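Local coordinates for protein polyketide synthase PksL (Bacillus subtilis, PDB 5E1V) that probably removes water from beta-hydroxyacyl chains during bacillaene assembly, as the monomeric dehydratase domain of a split module in a trans-acyltransferase polyketide synthase, at residues H20-Y24 and G25-L29; I35-I38 and Y39-R43; T235-K238 and R239-R243. All coordinates share one frame; numbering follows the deposited sequence.

Contact 1: H20-Y24 and G25-L29; sequences HHVVY and GQNVL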
loop_
_atom_site.group_PDB
_atom_site.type_symbol
_atom_site.label_atom_id
_atom_site.label_comp_id
_atom_site.label_asym_id
_atom_site.label_seq_id
_atom_site.Cartn_x
_atom_site.Cartn_y
_atom_site.Cartn_z
ATOM N N HIS A 20 -1.606 -0.401 -14.797
ATOM C CA HIS A 20 -0.728 -1.580 -14.641
ATOM C C HIS A 20 -1.126 -2.480 -13.450
ATOM O O HIS A 20 -0.344 -3.330 -12.993
ATOM C CB HIS A 20 0.735 -1.142 -14.516
ATOM C CG HIS A 20 1.298 -0.602 -15.797
ATOM N ND1 HIS A 20 1.444 -1.399 -16.921
ATOM C CD2 HIS A 20 1.572 0.665 -16.208
ATOM C CE1 HIS A 20 1.901 -0.671 -17.933
ATOM N NE2 HIS A 20 2.006 0.578 -17.527
ATOM N N HIS A 21 -2.366 -2.337 -13.014
ATOM C CA HIS A 21 -2.827 -3.139 -11.911
ATOM C C HIS A 21 -4.215 -3.595 -12.184
ATOM O O HIS A 21 -5.155 -2.819 -12.104
ATOM C CB HIS A 21 -2.774 -2.324 -10.597
ATOM C CG HIS A 21 -3.103 -3.127 -9.381
ATOM N ND1 HIS A 21 -4.307 -3.027 -8.743
ATOM C CD2 HIS A 21 -2.381 -4.042 -8.680
ATOM C CE1 HIS A 21 -4.305 -3.804 -7.665
ATOM N NE2 HIS A 21 -3.153 -4.446 -7.617
ATOM N N VAL A 22 -4.339 -4.890 -12.531
ATOM C CA VAL A 22 -5.601 -5.453 -13.055
ATOM C C VAL A 22 -6.024 -6.568 -12.147
ATOM O O VAL A 22 -5.261 -7.495 -11.911
ATOM C CB VAL A 22 -5.438 -6.012 -14.493
ATOM C CG1 VAL A 22 -6.765 -6.565 -15.022
ATOM C CG2 VAL A 22 -4.947 -4.942 -15.458
ATOM N N VAL A 23 -7.265 -6.519 -11.712
ATOM C CA VAL A 23 -7.838 -7.479 -10.762
ATOM C C VAL A 23 -9.166 -8.073 -11.291
ATOM O O VAL A 23 -10.174 -7.366 -11.456
ATOM C CB VAL A 23 -8.157 -6.783 -9.414
ATOM C CG1 VAL A 23 -8.870 -7.703 -8.418
ATOM C CG2 VAL A 23 -6.899 -6.146 -8.792
ATOM N N TYR A 24 -9.179 -9.373 -11.534
ATOM C CA TYR A 24 -10.324 -10.041 -12.212
ATOM C C TYR A 24 -10.731 -9.236 -13.458
ATOM O O TYR A 24 -11.870 -8.844 -13.617
ATOM C CB TYR A 24 -11.493 -10.222 -11.243
ATOM C CG TYR A 24 -11.217 -11.178 -10.143
ATOM C CD1 TYR A 24 -10.808 -12.470 -10.410
ATOM C CD2 TYR A 24 -11.358 -10.809 -8.825
ATOM C CE1 TYR A 24 -10.535 -13.363 -9.398
ATOM C CE2 TYR A 24 -11.104 -11.711 -7.809
ATOM C CZ TYR A 24 -10.693 -12.998 -8.105
ATOM O OH TYR A 24 -10.397 -13.899 -7.087
ATOM N N GLY A 25 -9.734 -8.993 -14.302
ATOM C CA GLY A 25 -9.798 -8.121 -15.450
ATOM C C GLY A 25 -10.235 -6.660 -15.354
ATOM O O GLY A 25 -10.463 -6.031 -16.378
ATOM N N GLN A 26 -10.323 -6.066 -14.175
ATOM C CA GLN A 26 -10.645 -4.622 -14.093
ATOM C C GLN A 26 -9.435 -3.826 -13.599
ATOM O O GLN A 26 -8.713 -4.299 -12.732
ATOM C CB GLN A 26 -11.793 -4.404 -13.098
ATOM C CG GLN A 26 -12.900 -5.425 -13.291
ATOM C CD GLN A 26 -14.211 -5.039 -12.612
ATOM O OE1 GLN A 26 -14.913 -5.906 -12.063
ATOM N NE2 GLN A 26 -14.564 -3.754 -12.655
ATOM N N ASN A 27 -9.204 -2.635 -14.151
ATOM C CA ASN A 27 -8.079 -1.795 -13.684
ATOM C C ASN A 27 -8.456 -1.229 -12.307
ATOM O O ASN A 27 -9.530 -0.630 -12.180
ATOM C CB ASN A 27 -7.810 -0.671 -14.720
ATOM C CG ASN A 27 -7.234 -1.214 -15.983
ATOM O OD1 ASN A 27 -6.015 -1.411 -16.114
ATOM N ND2 ASN A 27 -8.088 -1.603 -16.856
ATOM N N VAL A 28 -7.602 -1.368 -11.287
ATOM C CA VAL A 28 -7.918 -0.976 -9.956
ATOM C C VAL A 28 -6.782 -0.192 -9.352
ATOM O O VAL A 28 -5.617 -0.577 -9.439
ATOM C CB VAL A 28 -8.091 -2.267 -9.062
ATOM C CG1 VAL A 28 -8.150 -1.940 -7.576
ATOM C CG2 VAL A 28 -9.328 -2.968 -9.419
ATOM N N LEU A 29 -7.086 0.929 -8.755
ATOM C CA LEU A 29 -6.076 1.574 -7.952
ATOM C C LEU A 29 -5.727 0.675 -6.720
ATOM O O LEU A 29 -6.623 0.382 -5.908
ATOM C CB LEU A 29 -6.581 2.938 -7.497
ATOM C CG LEU A 29 -5.502 3.671 -6.703
ATOM C CD1 LEU A 29 -4.275 4.082 -7.511
ATOM C CD2 LEU A 29 -6.036 4.811 -5.883
#

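Contact 2: I35-I38 and Y39-R43; sequences IDII and YQIFR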
loop_
_atom_site.group_PDB
_atom_site.type_symbol
_atom_site.label_atom_id
_atom_site.label_comp_id
_atom_site.label_asym_id
_atom_site.label_seq_id
_atom_site.Cartn_x
_atom_site.Cartn_y
_atom_site.Cartn_z
ATOM N N ILE A 35 -1.895 5.343 1.065
ATOM C CA ILE A 35 -0.864 5.889 2.000
ATOM C C ILE A 35 -0.115 7.093 1.368
ATOM O O ILE A 35 -0.061 8.202 1.930
ATOM C CB ILE A 35 0.121 4.805 2.439
ATOM C CG1 ILE A 35 -0.680 3.719 3.217
ATOM C CG2 ILE A 35 1.185 5.412 3.290
ATOM C CD1 ILE A 35 0.051 2.439 3.387
ATOM N N ASP A 36 0.373 6.842 0.131
ATOM C CA ASP A 36 1.018 7.920 -0.636
ATOM C C ASP A 36 0.086 9.085 -0.890
ATOM O O ASP A 36 0.467 10.241 -0.582
ATOM C CB ASP A 36 1.707 7.431 -1.885
ATOM C CG ASP A 36 2.602 8.512 -2.458
ATOM O OD1 ASP A 36 3.688 8.714 -1.878
ATOM O OD2 ASP A 36 2.126 9.172 -3.395
ATOM N N ILE A 37 -1.133 8.808 -1.380
ATOM C CA ILE A 37 -2.136 9.810 -1.622
ATOM C C ILE A 37 -2.295 10.752 -0.388
ATOM O O ILE A 37 -2.137 11.993 -0.498
ATOM C CB ILE A 37 -3.451 9.198 -2.117
ATOM C CG1 ILE A 37 -3.303 8.695 -3.558
ATOM C CG2 ILE A 37 -4.594 10.180 -1.951
ATOM C CD1 ILE A 37 -4.271 7.636 -3.938
ATOM N N ILE A 38 -2.549 10.150 0.766
ATOM C CA ILE A 38 -2.857 10.922 1.934
ATOM C C ILE A 38 -1.653 11.742 2.453
ATOM O O ILE A 38 -1.801 12.932 2.685
ATOM C CB ILE A 38 -3.443 10.049 3.048
ATOM C CG1 ILE A 38 -4.766 9.475 2.588
ATOM C CG2 ILE A 38 -3.756 10.941 4.282
ATOM C CD1 ILE A 38 -5.208 8.335 3.481
ATOM N N TYR A 39 -0.447 11.146 2.470
ATOM C CA TYR A 39 0.729 11.825 3.004
ATOM C C TYR A 39 1.128 12.957 2.046
ATOM O O TYR A 39 1.626 14.010 2.534
ATOM C CB TYR A 39 1.889 10.850 3.227
ATOM C CG TYR A 39 1.866 10.151 4.581
ATOM C CD1 TYR A 39 1.208 8.957 4.784
ATOM C CD2 TYR A 39 2.446 10.754 5.700
ATOM C CE1 TYR A 39 1.107 8.395 6.047
ATOM C CE2 TYR A 39 2.391 10.142 6.919
ATOM C CZ TYR A 39 1.707 8.950 7.074
ATOM O OH TYR A 39 1.681 8.334 8.317
ATOM N N GLN A 40 0.891 12.773 0.726
ATOM C CA GLN A 40 1.130 13.915 -0.239
ATOM C C GLN A 40 0.332 15.149 0.103
ATOM O O GLN A 40 0.848 16.252 -0.030
ATOM C CB GLN A 40 0.873 13.541 -1.695
ATOM C CG GLN A 40 1.814 12.470 -2.155
ATOM C CD GLN A 40 3.030 12.915 -2.919
ATOM O OE1 GLN A 40 3.317 14.115 -3.060
ATOM N NE2 GLN A 40 3.670 11.929 -3.568
ATOM N N ILE A 41 -0.948 14.959 0.424
ATOM C CA ILE A 41 -1.853 15.991 0.758
ATOM C C ILE A 41 -1.351 16.789 2.003
ATOM O O ILE A 41 -1.300 18.026 2.016
ATOM C CB ILE A 41 -3.255 15.420 0.994
ATOM C CG1 ILE A 41 -3.841 14.981 -0.367
ATOM C CG2 ILE A 41 -4.183 16.476 1.566
ATOM C CD1 ILE A 41 -4.969 14.049 -0.182
ATOM N N PHE A 42 -1.013 16.078 3.048
ATOM C CA PHE A 42 -0.537 16.787 4.272
ATOM C C PHE A 42 0.790 17.454 4.068
ATOM O O PHE A 42 1.053 18.553 4.639
ATOM C CB PHE A 42 -0.464 15.757 5.359
ATOM C CG PHE A 42 -1.831 15.520 5.999
ATOM C CD1 PHE A 42 -2.269 16.305 7.039
ATOM C CD2 PHE A 42 -2.706 14.574 5.468
ATOM C CE1 PHE A 42 -3.504 16.031 7.609
ATOM C CE2 PHE A 42 -3.972 14.383 5.963
ATOM C CZ PHE A 42 -4.358 15.114 7.041
ATOM N N ARG A 43 1.660 16.822 3.267
ATOM C CA ARG A 43 2.954 17.439 2.929
ATOM C C ARG A 43 2.738 18.800 2.236
ATOM O O ARG A 43 3.518 19.777 2.482
ATOM C CB ARG A 43 3.813 16.549 2.048
ATOM C CG ARG A 43 5.157 17.218 1.759
ATOM C CD ARG A 43 6.186 16.240 1.190
ATOM N NE ARG A 43 5.778 15.801 -0.156
ATOM C CZ ARG A 43 6.585 15.100 -0.969
ATOM N NH1 ARG A 43 7.808 14.840 -0.560
ATOM N NH2 ARG A 43 6.162 14.716 -2.152
#

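Contact 3: T235-K238 and R239-R243; sequences TRIK and RSSVR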
loop_
_atom_site.group_PDB
_atom_site.type_symbol
_atom_site.label_atom_id
_atom_site.label_comp_id
_atom_site.label_asym_id
_atom_site.label_seq_id
_atom_site.Cartn_x
_atom_site.Cartn_y
_atom_site.Cartn_z
ATOM N N THR A 235 11.549 -5.003 3.496
ATOM C CA THR A 235 10.342 -5.257 4.308
ATOM C C THR A 235 10.347 -6.597 5.049
ATOM O O THR A 235 10.393 -7.693 4.437
ATOM C CB THR A 235 9.061 -5.220 3.481
ATOM O OG1 THR A 235 9.025 -3.991 2.765
ATOM C CG2 THR A 235 7.834 -5.403 4.385
ATOM N N ARG A 236 10.135 -6.524 6.356
ATOM C CA ARG A 236 10.090 -7.746 7.130
ATOM C C ARG A 236 8.684 -7.999 7.554
ATOM O O ARG A 236 7.965 -7.075 7.957
ATOM C CB ARG A 236 10.962 -7.641 8.378
ATOM C CG ARG A 236 10.876 -8.925 9.219
ATOM C CD ARG A 236 11.693 -8.829 10.466
ATOM N NE ARG A 236 11.190 -7.838 11.400
ATOM C CZ ARG A 236 11.947 -7.323 12.365
ATOM N NH1 ARG A 236 13.192 -7.767 12.533
ATOM N NH2 ARG A 236 11.471 -6.418 13.191
ATOM N N ILE A 237 8.278 -9.249 7.424
ATOM C CA ILE A 237 7.017 -9.674 7.892
ATOM C C ILE A 237 7.307 -10.866 8.804
ATOM O O ILE A 237 7.893 -11.863 8.348
ATOM C CB ILE A 237 6.107 -10.097 6.730
ATOM C CG1 ILE A 237 5.969 -8.912 5.741
ATOM C CG2 ILE A 237 4.755 -10.533 7.278
ATOM C CD1 ILE A 237 5.805 -9.283 4.313
ATOM N N LYS A 238 6.889 -10.742 10.056
ATOM C CA LYS A 238 7.057 -11.807 11.039
ATOM C C LYS A 238 5.880 -12.743 11.036
ATOM O O LYS A 238 4.681 -12.331 11.018
ATOM C CB LYS A 238 7.251 -11.209 12.442
ATOM C CG LYS A 238 8.465 -10.315 12.654
ATOM C CD LYS A 238 8.653 -10.112 14.169
ATOM C CE LYS A 238 9.420 -8.859 14.545
ATOM N NZ LYS A 238 8.632 -7.593 14.340
ATOM N N ARG A 239 6.164 -14.057 11.091
ATOM C CA ARG A 239 5.054 -15.025 11.079
ATOM C C ARG A 239 4.097 -14.759 12.235
ATOM O O ARG A 239 2.879 -14.966 12.115
ATOM C CB ARG A 239 5.585 -16.499 11.138
ATOM C CG ARG A 239 4.542 -17.564 10.804
ATOM C CD ARG A 239 5.136 -18.956 10.936
ATOM N NE ARG A 239 6.353 -19.117 10.160
ATOM C CZ ARG A 239 6.419 -19.245 8.834
ATOM N NH1 ARG A 239 5.324 -19.217 8.073
ATOM N NH2 ARG A 239 7.610 -19.369 8.249
ATOM N N SER A 240 4.629 -14.284 13.361
ATOM C CA SER A 240 3.796 -14.043 14.547
ATOM C C SER A 240 2.734 -12.958 14.325
ATOM O O SER A 240 1.752 -12.897 15.071
ATOM C CB SER A 240 4.656 -13.678 15.758
ATOM O OG SER A 240 5.434 -12.522 15.518
ATOM N N SER A 241 2.957 -12.109 13.309
ATOM C CA SER A 241 2.031 -11.036 12.932
ATOM C C SER A 241 0.961 -11.473 11.909
ATOM O O SER A 241 -0.078 -10.804 11.736
ATOM C CB SER A 241 2.819 -9.853 12.347
ATOM O OG SER A 241 3.189 -10.084 10.995
ATOM N N VAL A 242 1.210 -12.573 11.208
ATOM C CA VAL A 242 0.349 -12.937 10.104
ATOM C C VAL A 242 -0.632 -13.952 10.610
ATOM O O VAL A 242 -0.252 -14.878 11.335
ATOM C CB VAL A 242 1.142 -13.473 8.900
ATOM C CG1 VAL A 242 2.205 -12.455 8.460
ATOM C CG2 VAL A 242 1.820 -14.812 9.209
ATOM N N ARG A 243 -1.895 -13.779 10.261
ATOM C CA ARG A 243 -2.865 -14.766 10.606
ATOM C C ARG A 243 -3.988 -14.748 9.585
ATOM O O ARG A 243 -4.119 -13.789 8.825
ATOM C CB ARG A 243 -3.324 -14.567 12.058
ATOM C CG ARG A 243 -4.519 -13.659 12.263
ATOM C CD ARG A 243 -4.647 -13.262 13.721
ATOM N NE ARG A 243 -5.108 -11.876 13.875
ATOM C CZ ARG A 243 -4.358 -10.806 13.617
ATOM N NH1 ARG A 243 -3.100 -10.942 13.190
ATOM N NH2 ARG A 243 -4.850 -9.582 13.780
HETATM O O HOH W 1 6.046 -8.083 10.945
#

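Contact 1: H20-Y24 and G25-L29
His-21 meets Val-28 because its CG lies opposite the backbone N about the CA–CB bond (chi1 -174°), which carries the imidazole across to the neighbouring strand of a tight beta hairpin. Strands 21-23 and 26-29 are joined through a type I' turn, with Tyr-24 and Gly-25 at its two corners. The spacing of His-21 and Gly-25 fits the HxxxG start of the signature sequence of polyketide synthase dehydratases. ND1 of His-21 donates to the backbone O of Val-28 at 2.9 Å, from above the carbonyl plane and with the oxygen near the ring edge, while N of Val-28 returns a straight bond to O of His-21 at 3.0 Å. In a regular ladder the backbone N of His-21 would serve the oxygen of Val-28, but those two atoms stand 5.1 Å apart, and the imidazole reaches over instead. A leucine in place of His-21 would probably leave the carbonyl of Val-28 without this donor and lose the edge-to-face packing against His-152, so that the splayed strand ends were less firmly tied. Closer to the turn, Val-23 and Gln-26 form a hydrogen-bonded pair, N of Val-23 reaching O of Gln-26 at 2.8 Å. Branched valines suit these extended strands: Val-23 offers CB and CG2 to CG2 of Val-28, with CB to CG2 at 4.0 Å, and the pair is extended by Leu-150 and Thr-64 of the flanking strands. Positive phi at both corners is readily tolerated by glycine, the second of them. On the face bearing Val-22 and Asn-27 the fit is tight, CG1 of Val-22 lying 3.4 Å from CA of Gly-25.

Contact 2: I35-I38 and Y39-R43
Helix 34-44 is the central helix of a hot-dog fold, the "sausage" that a curved antiparallel sheet wraps, and here residues 35-38 meet the next turn, 39-43. Its backbone ladder includes the bond from N of Gln-40 to O of Asp-36, 2.9 Å. Above this, the side chains of the same two residues join: NE2 of Gln-40 donates to OD2 of Asp-36 at 3.2 Å, on the syn side of the carboxylate, whose plane stands 78° from that of the amide. The glutamine chain folds back at chi2 (-98°) to set its amide there, and its OE1 accepts from NH2 of Arg-43 at 3.0 Å. OD1 of Asp-36 takes the backbone N atoms of Met-187 and Phe-188, while NE2 of Gln-40 also reaches O of Gly-185, so this polar row fastens the helix to the 185-188 loop. The other faces are mainly apolar. CG2 of Ile-35 lies 3.8 Å from CD1 of Tyr-39, and CG2 of Ile-38 lies 3.8 Å from CE2 of Phe-42, in each pair the side chains running alongside one another. Ile-38, Tyr-39 and Phe-42 lie against Met-111 of strand 104-112, while Ile-35 rests on Phe-188. Ile-37 and Ile-41 lean on Ile-75 of strand 70-81, completing the apolar helix-on-sheet core of a hot-dog fold.

Contact 3: T235-K238 and R239-R243
Ser-241 holds the carbonyl oxygen of Lys-238 with two groups at once. Its OG donates at 2.7 Å to O of Lys-238, in the carbonyl plane and on a lone pair, and its backbone N donates to the same O at 2.9 Å from above that plane. The hydroxyl can do this because OG is tucked between the backbone N and the carbonyl carbon of its own residue (chi1 79°), facing back along the chain. Serine suits the place, being short enough to return to the oxygen three residues earlier. A water held by N of Lys-238 at 2.9 Å adds a weak bond to OG of Ser-241. Below, CG2 of Ile-237 presses on CG1 of Val-242 at 3.4 Å, tighter than usual, the two side chains crossing at about a right angle. Both apolar groups lie against Leu-203 of helix 190-203. Farther out, NZ of Lys-238 forms a salt bridge with Glu-254, which also pairs with Arg-236, and NE of Arg-239 bonds to O of Glu-166. A single 3-10 turn, residues 239-241, thus interrupts strand 232-245 within the antiparallel sheet of a hot-dog domain.

How the contacts relate
Along the chain the order is contact 1, contact 2, contact 3, none enclosing another. The first two belong to one hot-dog unit: helix 34-44 is the next element in the chain after the hairpin of strands 21-23 and 26-29, and although their centres are 22 Å apart they touch, CD2 of Leu-29 packing on CD1 of Ile-37 at 3.9 Å. Contact 3 belongs to the other hot-dog unit, on strand 232-245, with its centre about 26 Å from each of the others and on the far side of the chain's centre from contact 2. The three thus sample both halves of a double hot-dog, the architecture expected of a polyketide synthase dehydratase that works as a monomer.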